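Local atomic coordinates of Non-structural protein 9 (Avian infectious bronchitis virus, PDB entry 5C94), a protein that probably binds single-stranded RNA as a homodimer and serves in the coronavirus replication and transcription machinery. Residues Ile48-Asn52 / Pro53-Val57. Sequence-based numbering, arbitrary orientation.
Sequences ITSSN and PNLKV
Asn52 folds its side chain forward over the turn, and OD1 accepts a hydrogen bond from Asn54 N at 2.7 Å. With CG trans to the backbone N (chi1 -170°), the amide reaches along the chain direction; the N-H points at OD1 nearly straight (N-H...O 161°), with the nitrogen in the carbonyl plane and close to the line of the C=O bond. The bond spans Pro53, which has no N-H to offer.

On the inner side, Leu55 sends its two methyls to different neighbours. Leu55 CD2 sits over the flat face of the Asn52 amide, 3.8 Å from CG. Leu55 CD1 packs 3.5 Å from Ser50 CB. The same Leu55 CD1 meets Ile48 CD1, its apolar partner in the strand, at 3.7 Å. Ser50 OG, trans to its own N and beside the carbonyl carbon, accepts from Asn52 N at 3.0 Å and so makes an ST turn just as the strand ends. The hydroxyl of Tyr92 bonds to both Asn52 O and Leu55 N, pinning the loop to strand 85-93, and Leu72 and Ala21 also pack on Leu55.

The side-chain-to-backbone bond of Asn52 is that of an Asx turn, here within the connection from strand 42-50 to strand 57-61 of the nsp9 beta-barrel fold.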
loop_
_atom_site.group_PDB
_atom_site.type_symbol
_atom_site.label_atom_id
_atom_site.label_comp_id
_atom_site.label_asym_id
_atom_site.label_seq_id
_atom_site.Cartn_x
_atom_site.Cartn_y
_atom_site.Cartn_z
ATOM N N ILE A 48 0.279 7.117 11.902
ATOM C CA ILE A 48 1.428 7.828 12.456
ATOM C C ILE A 48 2.476 6.811 12.887
ATOM O O ILE A 48 2.143 5.653 13.150
ATOM C CB ILE A 48 1.052 8.747 13.651
ATOM C CG1 ILE A 48 0.789 7.921 14.904
ATOM C CG2 ILE A 48 -0.141 9.670 13.308
ATOM C CD1 ILE A 48 1.132 8.653 16.177
ATOM N N THR A 49 3.743 7.224 12.899
ATOM C CA THR A 49 4.803 6.398 13.472
ATOM C C THR A 49 5.501 7.087 14.644
ATOM O O THR A 49 5.569 8.324 14.720
ATOM C CB THR A 49 5.873 6.004 12.428
ATOM O OG1 THR A 49 6.407 7.177 11.799
ATOM C CG2 THR A 49 5.275 5.078 11.385
ATOM N N SER A 50 6.028 6.275 15.554
ATOM C CA SER A 50 6.631 6.796 16.766
ATOM C C SER A 50 7.496 5.753 17.449
ATOM O O SER A 50 7.310 4.556 17.241
ATOM C CB SER A 50 5.537 7.286 17.727
ATOM O OG SER A 50 6.108 7.811 18.915
ATOM N N SER A 51 8.429 6.210 18.276
ATOM C CA SER A 51 9.220 5.303 19.110
ATOM C C SER A 51 8.408 4.882 20.325
ATOM O O SER A 51 8.666 3.857 20.949
ATOM C CB SER A 51 10.502 5.977 19.563
ATOM O OG SER A 51 10.246 7.334 19.889
ATOM N N ASN A 52 7.433 5.715 20.660
ATOM C CA ASN A 52 6.528 5.495 21.777
ATOM C C ASN A 52 5.407 4.490 21.432
ATOM O O ASN A 52 4.653 4.699 20.479
ATOM C CB ASN A 52 5.941 6.852 22.187
ATOM C CG ASN A 52 5.175 6.810 23.495
ATOM O OD1 ASN A 52 4.404 5.877 23.771
ATOM N ND2 ASN A 52 5.341 7.866 24.293
ATOM N N PRO A 53 5.290 3.404 22.214
ATOM C CA PRO A 53 4.261 2.365 22.026
ATOM C C PRO A 53 2.913 2.643 22.706
ATOM O O PRO A 53 1.987 1.843 22.561
ATOM C CB PRO A 53 4.898 1.130 22.668
ATOM C CG PRO A 53 5.701 1.714 23.814
ATOM C CD PRO A 53 6.272 3.024 23.246
ATOM N N ASN A 54 2.787 3.749 23.427
ATOM C CA ASN A 54 1.596 3.943 24.245
ATOM C C ASN A 54 0.614 4.971 23.738
ATOM O O ASN A 54 -0.296 5.361 24.473
ATOM C CB ASN A 54 2.004 4.329 25.653
ATOM C CG ASN A 54 2.929 3.326 26.262
ATOM O OD1 ASN A 54 2.553 2.173 26.449
ATOM N ND2 ASN A 54 4.149 3.748 26.566
ATOM N N LEU A 55 0.794 5.414 22.497
ATOM C CA LEU A 55 -0.022 6.493 21.964
ATOM C C LEU A 55 -1.449 6.030 21.691
ATOM O O LEU A 55 -1.677 4.865 21.338
ATOM C CB LEU A 55 0.607 7.050 20.696
ATOM C CG LEU A 55 2.055 7.494 20.875
ATOM C CD1 LEU A 55 2.600 7.981 19.559
ATOM C CD2 LEU A 55 2.160 8.579 21.943
ATOM N N LYS A 56 -2.405 6.924 21.884
ATOM C CA LYS A 56 -3.801 6.633 21.644
ATOM C C LYS A 56 -4.524 7.625 20.780
ATOM O O LYS A 56 -5.561 7.343 20.285
ATOM C CB LYS A 56 -4.600 6.637 22.939
ATOM C CG LYS A 56 -4.377 5.510 23.920
ATOM C CD LYS A 56 -4.213 4.180 23.253
ATOM C CE LYS A 56 -4.904 3.081 24.003
ATOM N NZ LYS A 56 -6.145 2.638 23.317
ATOM N N VAL A 57 -3.978 8.806 20.635
ATOM C CA VAL A 57 -4.657 9.918 19.953
ATOM C C VAL A 57 -3.611 10.684 19.133
ATOM O O VAL A 57 -2.471 10.872 19.577
ATOM C CB VAL A 57 -5.410 10.899 20.921
ATOM C CG1 VAL A 57 -5.975 12.110 20.187
ATOM C CG2 VAL A 57 -6.522 10.187 21.671
#